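Local coordinates for oligoribonuclease (Colwellia psychrerythraea, PDB 6A4D), which hydrolyses small RNAs as an oligoribonuclease, an exonuclease of the RNase H-like clan, at residues A[105-109]-A[110-114]; A[121-124]-A[125-128]; A[134-137]-A[138-141]; A[175-178]-A[179-183]. The protein carries 1 engineered substitution. All coordinates share one frame; numbering follows the deposited sequence.

Contact 1: A[105-109]-A[110-114]. With 9RC (5'-O-[(S)-hydroxy(4-nitrophenoxy)phosphoryl]thymidine), chain C.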
loop_
_atom_site.group_PDB
_atom_site.type_symbol
_atom_site.label_atom_id
_atom_site.label_comp_id
_atom_site.label_asym_id
_atom_site.label_seq_id
_atom_site.Cartn_x
_atom_site.Cartn_y
_atom_site.Cartn_z
ATOM N N SER A 105 -14.041 2.980 -4.104
ATOM C CA SER A 105 -12.866 2.643 -4.853
ATOM C C SER A 105 -11.620 2.638 -3.948
ATOM O O SER A 105 -11.367 3.628 -3.256
ATOM C CB SER A 105 -12.670 3.643 -5.975
ATOM O OG SER A 105 -11.602 3.234 -6.812
ATOM N N PRO A 106 -10.861 1.538 -3.955
ATOM C CA PRO A 106 -9.493 1.705 -3.491
ATOM C C PRO A 106 -8.731 2.678 -4.407
ATOM O O PRO A 106 -9.204 3.035 -5.441
ATOM C CB PRO A 106 -8.895 0.309 -3.589
ATOM C CG PRO A 106 -9.639 -0.329 -4.750
ATOM C CD PRO A 106 -11.051 0.256 -4.671
ATOM N N MET A 107 -7.607 3.165 -3.920
ATOM C CA MET A 107 -6.641 3.880 -4.702
ATOM C C MET A 107 -5.808 2.893 -5.491
ATOM O O MET A 107 -5.230 2.017 -4.897
ATOM C CB MET A 107 -5.793 4.694 -3.737
ATOM C CG MET A 107 -5.135 5.853 -4.396
ATOM S SD MET A 107 -4.075 6.787 -3.281
ATOM C CE MET A 107 -5.292 7.674 -2.291
ATOM N N CYS A 108 -5.704 3.078 -6.807
ATOM C CA CYS A 108 -5.164 2.109 -7.769
ATOM C C CYS A 108 -3.944 2.572 -8.502
ATOM O O CYS A 108 -3.802 3.732 -8.832
ATOM C CB CYS A 108 -6.195 1.687 -8.850
ATOM S SG CYS A 108 -7.780 1.129 -8.211
ATOM N N GLY A 109 -2.996 1.657 -8.639
ATOM C CA GLY A 109 -1.707 1.912 -9.334
ATOM C C GLY A 109 -0.556 1.100 -8.868
ATOM O O GLY A 109 -0.680 0.187 -8.076
ATOM N N ASN A 110 0.626 1.422 -9.360
ATOM C CA ASN A 110 1.805 0.649 -8.985
ATOM C C ASN A 110 2.381 1.313 -7.730
ATOM O O ASN A 110 2.564 2.495 -7.737
ATOM C CB ASN A 110 2.859 0.694 -10.101
ATOM C CG ASN A 110 2.568 -0.276 -11.240
ATOM O OD1 ASN A 110 2.007 0.099 -12.268
ATOM N ND2 ASN A 110 3.018 -1.512 -11.087
ATOM N N SER A 111 2.717 0.546 -6.698
ATOM C CA SER A 111 3.262 1.086 -5.433
ATOM C C SER A 111 2.475 2.326 -5.010
ATOM O O SER A 111 3.021 3.378 -4.578
ATOM C CB SER A 111 4.779 1.337 -5.535
ATOM O OG SER A 111 5.465 0.113 -5.428
ATOM N N ILE A 112 1.161 2.151 -5.084
ATOM C CA ILE A 112 0.220 3.238 -4.867
ATOM C C ILE A 112 0.199 3.762 -3.396
ATOM O O ILE A 112 -0.157 4.926 -3.162
ATOM C CB ILE A 112 -1.183 2.819 -5.362
ATOM C CG1 ILE A 112 -2.150 3.986 -5.499
ATOM C CG2 ILE A 112 -1.796 1.804 -4.393
ATOM C CD1 ILE A 112 -1.766 5.047 -6.489
ATOM N N GLY A 113 0.556 2.901 -2.449
ATOM C CA GLY A 113 0.727 3.225 -1.016
ATOM C C GLY A 113 1.663 4.420 -0.877
ATOM O O GLY A 113 1.432 5.347 -0.043
ATOM N N GLN A 114 2.705 4.445 -1.703
ATOM C CA GLN A 114 3.647 5.523 -1.606
ATOM C C GLN A 114 2.980 6.822 -1.941
ATOM O O GLN A 114 3.171 7.821 -1.229
ATOM C CB GLN A 114 4.852 5.306 -2.502
ATOM C CG GLN A 114 5.845 6.466 -2.560
ATOM C CD GLN A 114 6.592 6.759 -1.241
ATOM O OE1 GLN A 114 6.547 6.006 -0.269
ATOM N NE2 GLN A 114 7.307 7.823 -1.244
HETATM O OAJ 9RC C . 8.772 4.427 -3.156
HETATM C CAE 9RC C . 9.838 4.109 -3.689
HETATM N NAI 9RC C . 10.951 3.884 -2.896
HETATM C CAL 9RC C . 12.170 3.514 -3.478
HETATM O OAS 9RC C . 13.134 3.329 -2.727
HETATM C CAT 9RC C . 12.264 3.354 -4.869
HETATM C CAU 9RC C . 13.463 2.969 -5.491
HETATM C CAF 9RC C . 11.138 3.598 -5.636
HETATM N NAB 9RC C . 9.925 3.976 -5.019
HETATM C CAA 9RC C . 8.716 4.258 -5.796
HETATM O OAC 9RC C . 8.161 3.085 -6.332
HETATM C CAD 9RC C . 9.066 5.093 -7.002
HETATM C CAH 9RC C . 7.827 4.962 -7.792
HETATM O OAK 9RC C . 6.980 6.012 -7.407
HETATM C CAG 9RC C . 7.277 3.620 -7.334
HETATM C CAR 9RC C . 7.359 2.673 -8.485
HETATM O OAQ 9RC C . 7.013 1.400 -7.963
HETATM P PAP 9RC C . 7.044 0.151 -8.926
HETATM O OAO 9RC C . 6.368 -1.016 -8.056
HETATM O OAN 9RC C . 8.471 -0.212 -9.082
HETATM O OAM 9RC C . 6.288 0.753 -10.156
HETATM C CAV 9RC C . 5.888 0.431 -11.447
HETATM C CAW 9RC C . 5.132 1.400 -12.203
HETATM C CAY 9RC C . 4.643 1.098 -13.525
HETATM C CBA 9RC C . 4.924 -0.168 -14.126
HETATM N NBB 9RC C . 4.524 -0.611 -15.378
HETATM O OBD 9RC C . 5.529 -1.395 -16.393
HETATM O OBC 9RC C . 3.194 -0.506 -15.719
HETATM C CAZ 9RC C . 5.669 -1.064 -13.353
HETATM C CAX 9RC C . 6.150 -0.812 -12.047
#
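Met-107 and Ile-112 meet through their methylenes, Met-107 CG lying 3.7 Å from Ile-112 CG1, with the two chains crossing obliquely. Ile-112 reaches back over the end of strand 107-109: its CG1 stands anti to the backbone N (chi1 -166°), which leads CD1 to within 3.4 Å of Cys-108 O, while the CG2 branch sits 3.5 Å from Met-107 O. A branched, apolar residue thus fills the inside of the turn, and Leu-14 and Asn-134 also touch it. The turn itself depends on Gly-109, whose backbone angles (phi 152°, psi -172°) would jam a side chain against the preceding carbonyl. Beyond it, Asn-110 and Ser-111 turn away from the strand, and their side chains contact the thymidine nitrophenyl phosphodiester. Asn-110 lies against the nitrophenyl ring, its CB 3.2 Å from ligand atom CAW and its OD1 3.1 Å from CAY, approaches close enough that the exact fit deserves reserve. Bonds from OD1 to Ser-170 and from ND2 to Glu-173 would fix the rotation of its amide. Ser-111 OG donates to phosphate oxygen OAO at 3.0 Å. Farther along, Gln-114 brings CG to 3.6 Å from OAJ, the thymine carbonyl oxygen, and its amide is held by Leu-21 O and Arg-117. The chemistry implies a division of labour: apolar packing and a glycine shape the strand-to-helix turn, which presents a doubly held amide to the aryl ring and a small hydroxyl to the phosphate.

Contact 2: A[121-124]-A[125-128]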
loop_
_atom_site.group_PDB
_atom_site.type_symbol
_atom_site.label_atom_id
_atom_site.label_comp_id
_atom_site.label_asym_id
_atom_site.label_seq_id
_atom_site.Cartn_x
_atom_site.Cartn_y
_atom_site.Cartn_z
ATOM N N LYS A 121 -1.041 13.308 3.639
ATOM C CA LYS A 121 -0.511 14.600 4.206
ATOM C C LYS A 121 -1.076 15.879 3.591
ATOM O O LYS A 121 -1.545 16.751 4.303
ATOM C CB LYS A 121 0.998 14.650 4.099
ATOM C CG LYS A 121 1.619 15.784 4.874
ATOM C CD LYS A 121 3.114 15.604 5.010
ATOM C CE LYS A 121 3.739 16.901 5.503
ATOM N NZ LYS A 121 5.183 16.754 5.850
ATOM N N TYR A 122 -1.013 15.996 2.274
ATOM C CA TYR A 122 -1.219 17.244 1.578
ATOM C C TYR A 122 -2.573 17.460 0.930
ATOM O O TYR A 122 -2.877 18.593 0.536
ATOM C CB TYR A 122 -0.177 17.371 0.479
ATOM C CG TYR A 122 1.257 17.439 0.975
ATOM C CD1 TYR A 122 1.711 18.569 1.668
ATOM C CD2 TYR A 122 2.151 16.383 0.767
ATOM C CE1 TYR A 122 3.017 18.670 2.111
ATOM C CE2 TYR A 122 3.455 16.469 1.229
ATOM C CZ TYR A 122 3.887 17.626 1.887
ATOM O OH TYR A 122 5.175 17.744 2.334
ATOM N N MET A 123 -3.353 16.391 0.750
ATOM C CA MET A 123 -4.689 16.460 0.118
ATOM C C MET A 123 -5.679 15.569 0.877
ATOM O O MET A 123 -6.365 14.738 0.279
ATOM C CB MET A 123 -4.620 15.990 -1.320
ATOM C CG MET A 123 -3.586 16.688 -2.215
ATOM S SD MET A 123 -3.341 15.869 -3.838
ATOM C CE MET A 123 -4.775 16.434 -4.778
ATOM N N PRO A 124 -5.746 15.715 2.210
ATOM C CA PRO A 124 -6.613 14.764 2.942
ATOM C C PRO A 124 -8.135 14.716 2.471
ATOM O O PRO A 124 -8.780 13.610 2.507
ATOM C CB PRO A 124 -6.427 15.191 4.420
ATOM C CG PRO A 124 -5.961 16.605 4.349
ATOM C CD PRO A 124 -5.152 16.727 3.105
ATOM N N ASP A 125 -8.660 15.847 1.965
ATOM C CA ASP A 125 -10.062 15.888 1.458
ATOM C C ASP A 125 -10.239 14.987 0.267
ATOM O O ASP A 125 -11.249 14.305 0.130
ATOM C CB ASP A 125 -10.501 17.295 1.035
ATOM C CG ASP A 125 -10.546 18.300 2.217
ATOM O OD1 ASP A 125 -10.537 17.889 3.412
ATOM O OD2 ASP A 125 -10.575 19.514 1.937
ATOM N N PHE A 126 -9.247 14.990 -0.610
ATOM C CA PHE A 126 -9.267 14.050 -1.733
ATOM C C PHE A 126 -9.115 12.604 -1.227
ATOM O O PHE A 126 -9.869 11.725 -1.661
ATOM C CB PHE A 126 -8.246 14.486 -2.728
ATOM C CG PHE A 126 -8.156 13.640 -3.929
ATOM C CD1 PHE A 126 -9.242 13.503 -4.784
ATOM C CD2 PHE A 126 -6.982 12.986 -4.226
ATOM C CE1 PHE A 126 -9.164 12.728 -5.932
ATOM C CE2 PHE A 126 -6.888 12.215 -5.380
ATOM C CZ PHE A 126 -7.978 12.085 -6.235
ATOM N N GLU A 127 -8.253 12.364 -0.242
ATOM C CA GLU A 127 -8.070 10.995 0.280
ATOM C C GLU A 127 -9.378 10.410 0.820
ATOM O O GLU A 127 -9.598 9.162 0.774
ATOM C CB GLU A 127 -6.991 10.881 1.377
ATOM C CG GLU A 127 -6.415 9.464 1.445
ATOM C CD GLU A 127 -5.768 9.101 2.758
ATOM O OE1 GLU A 127 -5.356 7.910 2.882
ATOM O OE2 GLU A 127 -5.655 9.994 3.651
ATOM N N ASP A 128 -10.247 11.282 1.349
ATOM C CA ASP A 128 -11.477 10.797 1.996
ATOM C C ASP A 128 -12.471 10.231 0.998
ATOM O O ASP A 128 -13.372 9.514 1.388
ATOM C CB ASP A 128 -12.144 11.866 2.844
ATOM C CG ASP A 128 -11.282 12.293 4.054
ATOM O OD1 ASP A 128 -10.523 11.448 4.610
ATOM O OD2 ASP A 128 -11.400 13.469 4.467
#
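Glu-127 N donates to Met-123 O at 3.1 Å, a fairly straight bond (160° at the hydrogen) that arrives nearly along the C=O axis. One residue on, Asp-128 N reaches Pro-124 O at 3.0 Å; this bond is more bent, at 133°. Together they make the short helix 124-127, which begins directly after helix 112-122 has ended. Met-123 is the joint: it leaves helical backbone angles and occupies the N-cap position of the new helix, its carbonyl serving as the first acceptor. Proline suits the next place, since a first-turn residue has no need of an N-H to give. Glu-127 extends its chain from the helix, and OE1 forms a salt bridge with Arg-116 of the preceding helix. On the buried side Met-123 and Phe-126 run side by side in the same direction, with Met-123 CE 4.1 Å from Phe-126 CD2. The thioether's flexibility and the flat ring fit them to the space between strand 28-36, where Ile-28, Ile-31 and Ile-33 lie, and helix 85-99; Phe-130 meets Phe-126 edge-to-face. The chemistry is that of a break between two helices: the apolar side chains keep hold of the sheet across it, Asp-125 and Asp-128 are exposed, and Glu-127 is tied to Arg-116.

Contact 3: A[134-137]-A[138-141]. With 9RC (5'-O-[(S)-hydroxy(4-nitrophenoxy)phosphoryl]thymidine), chain C.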
loop_
_atom_site.group_PDB
_atom_site.type_symbol
_atom_site.label_atom_id
_atom_site.label_comp_id
_atom_site.label_asym_id
_atom_site.label_seq_id
_atom_site.Cartn_x
_atom_site.Cartn_y
_atom_site.Cartn_z
ATOM N N ASN A 134 -5.829 -0.239 -0.914
ATOM C CA ASN A 134 -5.130 0.079 -2.131
ATOM C C ASN A 134 -5.305 -1.095 -3.072
ATOM O O ASN A 134 -5.430 -2.230 -2.651
ATOM C CB ASN A 134 -3.667 0.326 -1.832
ATOM C CG ASN A 134 -3.473 1.483 -0.888
ATOM O OD1 ASN A 134 -4.191 2.468 -0.984
ATOM N ND2 ASN A 134 -2.477 1.389 0.018
ATOM N N LEU A 135 -5.311 -0.783 -4.348
ATOM C CA LEU A 135 -5.198 -1.769 -5.381
ATOM C C LEU A 135 -3.827 -1.541 -6.061
ATOM O O LEU A 135 -3.637 -0.675 -6.879
ATOM C CB LEU A 135 -6.370 -1.668 -6.299
ATOM C CG LEU A 135 -6.516 -2.837 -7.258
ATOM C CD1 LEU A 135 -7.808 -2.700 -8.023
ATOM C CD2 LEU A 135 -5.362 -2.929 -8.254
ATOM N N ASP A 136 -2.879 -2.332 -5.632
ATOM C CA ASP A 136 -1.490 -2.128 -5.934
ATOM C C ASP A 136 -1.049 -3.181 -6.956
ATOM O O ASP A 136 -0.886 -4.306 -6.609
ATOM C CB ASP A 136 -0.669 -2.213 -4.619
ATOM C CG ASP A 136 0.810 -1.869 -4.815
ATOM O OD1 ASP A 136 1.247 -1.720 -5.975
ATOM O OD2 ASP A 136 1.559 -1.813 -3.796
ATOM N N VAL A 137 -0.789 -2.753 -8.188
ATOM C CA VAL A 137 -0.502 -3.595 -9.292
ATOM C C VAL A 137 0.903 -4.275 -9.081
ATOM O O VAL A 137 1.145 -5.422 -9.540
ATOM C CB VAL A 137 -0.574 -2.760 -10.587
ATOM C CG1 VAL A 137 0.004 -3.521 -11.789
ATOM C CG2 VAL A 137 -2.020 -2.326 -10.841
ATOM N N SER A 138 1.763 -3.597 -8.322
ATOM C CA SER A 138 3.077 -4.122 -7.990
ATOM C C SER A 138 3.017 -5.258 -6.998
ATOM O O SER A 138 3.932 -6.031 -6.967
ATOM C CB SER A 138 3.988 -3.035 -7.427
ATOM O OG SER A 138 4.076 -1.999 -8.344
ATOM N N THR A 139 1.949 -5.385 -6.237
ATOM C CA THR A 139 1.712 -6.617 -5.479
ATOM C C THR A 139 1.617 -7.770 -6.423
ATOM O O THR A 139 2.179 -8.828 -6.171
ATOM C CB THR A 139 0.402 -6.519 -4.667
ATOM O OG1 THR A 139 0.653 -5.707 -3.512
ATOM C CG2 THR A 139 -0.209 -7.893 -4.279
ATOM N N ILE A 140 0.931 -7.564 -7.535
ATOM C CA ILE A 140 0.662 -8.668 -8.481
ATOM C C ILE A 140 1.947 -8.908 -9.222
ATOM O O ILE A 140 2.281 -10.030 -9.471
ATOM C CB ILE A 140 -0.484 -8.368 -9.481
ATOM C CG1 ILE A 140 -1.755 -8.058 -8.680
ATOM C CG2 ILE A 140 -0.787 -9.610 -10.367
ATOM C CD1 ILE A 140 -2.625 -7.140 -9.446
ATOM N N LYS A 141 2.674 -7.836 -9.504
ATOM C CA LYS A 141 4.036 -8.010 -10.019
ATOM C C LYS A 141 4.966 -8.860 -9.158
ATOM O O LYS A 141 5.667 -9.744 -9.667
ATOM C CB LYS A 141 4.672 -6.664 -10.290
ATOM C CG LYS A 141 5.826 -6.767 -11.273
ATOM C CD LYS A 141 6.859 -5.692 -10.985
ATOM C CE LYS A 141 6.274 -4.286 -11.050
ATOM N NZ LYS A 141 5.875 -3.918 -12.427
HETATM O OAJ 9RC C . 8.772 4.427 -3.156
HETATM C CAE 9RC C . 9.838 4.109 -3.689
HETATM N NAI 9RC C . 10.951 3.884 -2.896
HETATM C CAL 9RC C . 12.170 3.514 -3.478
HETATM O OAS 9RC C . 13.134 3.329 -2.727
HETATM C CAT 9RC C . 12.264 3.354 -4.869
HETATM C CAU 9RC C . 13.463 2.969 -5.491
HETATM C CAF 9RC C . 11.138 3.598 -5.636
HETATM N NAB 9RC C . 9.925 3.976 -5.019
HETATM C CAA 9RC C . 8.716 4.258 -5.796
HETATM O OAC 9RC C . 8.161 3.085 -6.332
HETATM C CAD 9RC C . 9.066 5.093 -7.002
HETATM C CAH 9RC C . 7.827 4.962 -7.792
HETATM O OAK 9RC C . 6.980 6.012 -7.407
HETATM C CAG 9RC C . 7.277 3.620 -7.334
HETATM C CAR 9RC C . 7.359 2.673 -8.485
HETATM O OAQ 9RC C . 7.013 1.400 -7.963
HETATM P PAP 9RC C . 7.044 0.151 -8.926
HETATM O OAO 9RC C . 6.368 -1.016 -8.056
HETATM O OAN 9RC C . 8.471 -0.212 -9.082
HETATM O OAM 9RC C . 6.288 0.753 -10.156
HETATM C CAV 9RC C . 5.888 0.431 -11.447
HETATM C CAW 9RC C . 5.132 1.400 -12.203
HETATM C CAY 9RC C . 4.643 1.098 -13.525
HETATM C CBA 9RC C . 4.924 -0.168 -14.126
HETATM N NBB 9RC C . 4.524 -0.611 -15.378
HETATM O OBD 9RC C . 5.529 -1.395 -16.393
HETATM O OBC 9RC C . 3.194 -0.506 -15.719
HETATM C CAZ 9RC C . 5.669 -1.064 -13.353
HETATM C CAX 9RC C . 6.150 -0.812 -12.047
#
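Asp-136 takes the backbone N-H of Ser-138 on its carboxylate oxygen OD1 at 3.0 Å, the bond coming from above the carboxylate plane, 43° out of it. With CG anti to the backbone N (chi1 -174°), the acid folds over the first turn of helix 137-147 as its N-cap. The same OD1 also accepts from Ser-111 N, so one oxygen ties together two chain turns; the positive end of the helix dipole would be expected to favour the charge there. The cap residue's carbonyl is used as well: Thr-139 N donates to Asp-136 O at 3.1 Å, again from above the plane. Val-137 O receives Lys-141 N at 2.9 Å, in the carbonyl plane and at 160°, and a weak bond from Ile-140 N. This is the passage from strand 134-136, outermost in the RNase H-like sheet of this chain, into a helix, and in the dimer it meets its counterpart: Thr-139 OG1 bonds Asn-134 O and Asp-136 N of the second subunit. Ser-138 OG accepts from Asn-110 ND2 and donates to phosphate oxygen OAO of the ligand, though at a refined distance short enough to call for caution. Lys-141, bent at its last two torsions, brings NZ to 3.0 Å from ligand ring atom CAZ, a close approach to be read with the same reserve, while Glu-173 OE2 engages that ammonium in a salt bridge.

Contact 4: A[175-178]-A[179-183]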
loop_
_atom_site.group_PDB
_atom_site.type_symbol
_atom_site.label_atom_id
_atom_site.label_comp_id
_atom_site.label_asym_id
_atom_site.label_seq_id
_atom_site.Cartn_x
_atom_site.Cartn_y
_atom_site.Cartn_z
ATOM N N LYS A 175 -4.107 -5.442 -16.968
ATOM C CA LYS A 175 -4.862 -6.086 -18.065
ATOM C C LYS A 175 -4.122 -7.324 -18.534
ATOM O O LYS A 175 -4.668 -8.390 -18.721
ATOM C CB LYS A 175 -5.029 -5.114 -19.217
ATOM C CG LYS A 175 -6.208 -4.207 -19.158
ATOM C CD LYS A 175 -6.555 -3.730 -20.588
ATOM C CE LYS A 175 -7.860 -2.903 -20.673
ATOM N NZ LYS A 175 -7.738 -1.391 -20.701
ATOM N N VAL A 176 -2.826 -7.178 -18.645
ATOM C CA VAL A 176 -1.994 -8.300 -18.924
ATOM C C VAL A 176 -2.163 -9.375 -17.874
ATOM O O VAL A 176 -2.380 -10.566 -18.234
ATOM C CB VAL A 176 -0.513 -7.859 -19.146
ATOM C CG1 VAL A 176 0.474 -9.013 -19.059
ATOM C CG2 VAL A 176 -0.410 -7.140 -20.462
ATOM N N TYR A 177 -2.033 -9.017 -16.597
ATOM C CA TYR A 177 -2.222 -10.061 -15.533
ATOM C C TYR A 177 -3.609 -10.668 -15.566
ATOM O O TYR A 177 -3.786 -11.849 -15.400
ATOM C CB TYR A 177 -1.966 -9.511 -14.107
ATOM C CG TYR A 177 -0.582 -8.966 -13.892
ATOM C CD1 TYR A 177 0.540 -9.626 -14.385
ATOM C CD2 TYR A 177 -0.390 -7.779 -13.191
ATOM C CE1 TYR A 177 1.814 -9.132 -14.187
ATOM C CE2 TYR A 177 0.880 -7.261 -12.989
ATOM C CZ TYR A 177 1.975 -7.912 -13.523
ATOM O OH TYR A 177 3.208 -7.405 -13.345
ATOM N N ARG A 178 -4.605 -9.831 -15.750
ATOM C CA ARG A 178 -5.955 -10.330 -15.890
ATOM C C ARG A 178 -6.068 -11.492 -16.903
ATOM O O ARG A 178 -6.698 -12.513 -16.625
ATOM C CB ARG A 178 -6.879 -9.192 -16.319
ATOM C CG ARG A 178 -8.316 -9.631 -16.240
ATOM C CD ARG A 178 -9.262 -8.540 -16.653
ATOM N NE ARG A 178 -10.536 -8.854 -16.045
ATOM C CZ ARG A 178 -11.695 -8.371 -16.440
ATOM N NH1 ARG A 178 -12.793 -8.754 -15.803
ATOM N NH2 ARG A 178 -11.746 -7.486 -17.440
ATOM N N GLU A 179 -5.449 -11.311 -18.060
ATOM C CA GLU A 179 -5.447 -12.300 -19.135
ATOM C C GLU A 179 -4.541 -13.503 -18.886
ATOM O O GLU A 179 -4.998 -14.619 -19.123
ATOM C CB GLU A 179 -5.090 -11.630 -20.460
ATOM C CG GLU A 179 -5.195 -12.530 -21.683
ATOM C CD GLU A 179 -4.532 -11.918 -22.915
ATOM O OE1 GLU A 179 -4.261 -10.683 -22.947
ATOM O OE2 GLU A 179 -4.287 -12.673 -23.869
ATOM N N LEU A 180 -3.310 -13.308 -18.385
ATOM C CA LEU A 180 -2.351 -14.400 -18.266
ATOM C C LEU A 180 -2.173 -15.027 -16.904
ATOM O O LEU A 180 -1.594 -16.100 -16.800
ATOM C CB LEU A 180 -0.968 -13.950 -18.787
ATOM C CG LEU A 180 -0.941 -13.434 -20.229
ATOM C CD1 LEU A 180 0.409 -12.839 -20.541
ATOM C CD2 LEU A 180 -1.266 -14.575 -21.212
ATOM N N PHE A 181 -2.652 -14.397 -15.848
ATOM C CA PHE A 181 -2.251 -14.832 -14.502
ATOM C C PHE A 181 -3.384 -15.068 -13.588
ATOM O O PHE A 181 -3.228 -15.781 -12.650
ATOM C CB PHE A 181 -1.291 -13.773 -13.935
ATOM C CG PHE A 181 -0.543 -14.155 -12.671
ATOM C CD1 PHE A 181 -0.115 -15.461 -12.398
ATOM C CD2 PHE A 181 -0.138 -13.127 -11.805
ATOM C CE1 PHE A 181 0.604 -15.722 -11.244
ATOM C CE2 PHE A 181 0.610 -13.381 -10.683
ATOM C CZ PHE A 181 0.986 -14.673 -10.391
ATOM N N PHE A 182 -4.562 -14.560 -13.899
ATOM C CA PHE A 182 -5.724 -14.808 -13.124
ATOM C C PHE A 182 -6.605 -15.777 -13.847
ATOM O O PHE A 182 -6.682 -15.748 -15.064
ATOM C CB PHE A 182 -6.469 -13.477 -12.950
ATOM C CG PHE A 182 -5.868 -12.595 -11.914
ATOM C CD1 PHE A 182 -6.096 -12.846 -10.566
ATOM C CD2 PHE A 182 -5.039 -11.575 -12.256
ATOM C CE1 PHE A 182 -5.555 -12.035 -9.581
ATOM C CE2 PHE A 182 -4.448 -10.771 -11.265
ATOM C CZ PHE A 182 -4.722 -11.005 -9.942
ATOM N N LYS A 183 -7.354 -16.571 -13.094
ATOM C CA LYS A 183 -8.178 -17.629 -13.673
ATOM C C LYS A 183 -9.462 -16.997 -14.209
ATOM O O LYS A 183 -9.707 -17.042 -15.416
ATOM C CB LYS A 183 -8.491 -18.716 -12.640
ATOM C CG LYS A 183 -8.453 -20.095 -13.204
ATOM C CD LYS A 183 -8.909 -21.141 -12.197
ATOM C CE LYS A 183 -7.933 -21.401 -11.081
ATOM N NZ LYS A 183 -6.584 -21.712 -11.589
HETATM O O HOH W 1 -7.750 -14.845 -17.273
#
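The C-terminal end of helix 163-180, where Tyr-177 meets Phe-181 and Phe-182, is built into the interface between the two subunits. Regular helical bonds lead up to it: Glu-179 N to Lys-175 O, and Leu-180 N to Val-176 O at 2.9 Å. On the flank of this last turn Val-176 CG1 lies 4.1 Å from Leu-180 CD1, two branched apolar chains meeting one turn apart. Then the winding widens. Tyr-177 O accepts twice, from Phe-181 N at 2.8 Å and from Phe-182 N at 3.2 Å, the second spanning five residues as the chain leaves helical geometry. The ring of Phe-182 turns its edge to this carbonyl, which lies near the ring plane: CD2 is 3.4 Å from Tyr-177 O, and CE2 touches Tyr-177 CB at 4.0 Å. Here the helix end joins the dimer interface, for Phe-182 stacks on Phe-182 of the second subunit and also meets its Phe-181, while Lys-183 NZ reaches Phe-182 O there. Large flat rings suit a place packed by both the helix end and the partner chain. A water is placed to donate to Arg-178 O and Phe-182 O, 2.6 Å from each, although with more acceptors in reach than protons both bonds need not exist at once. Arg-178 extends from CG to NE, and its guanidinium makes a cation-pi contact with Trp-147 of the second subunit. The buried Tyr-177 packs on helix 137-147, and its hydroxyl bonds Glu-173 OE2.

In the fold
Contacts 1 and 3 are neighbours, their centres about 7 Å apart, on adjacent parallel strands joined by a probable hydrogen bond from Leu-135 N to Met-107 O (2.9 Å). Both present a serine hydroxyl to the same ligand, to which Tyr-132 and Arg-133 of the second subunit are also hydrogen-bonded, so the pocket is shared across the dimer. Contact 4, centred about 13 Å from the centre of contact 3, packs against it: Ile-140 CG2 lies 3.4 Å from Tyr-177 CD2. Contact 2 follows contact 1 along helix 112-122 and touches it where Met-107 CE is 4.3 Å from Glu-127 CG. Its centre is about 32 Å from that of contact 4, across the chain's centre.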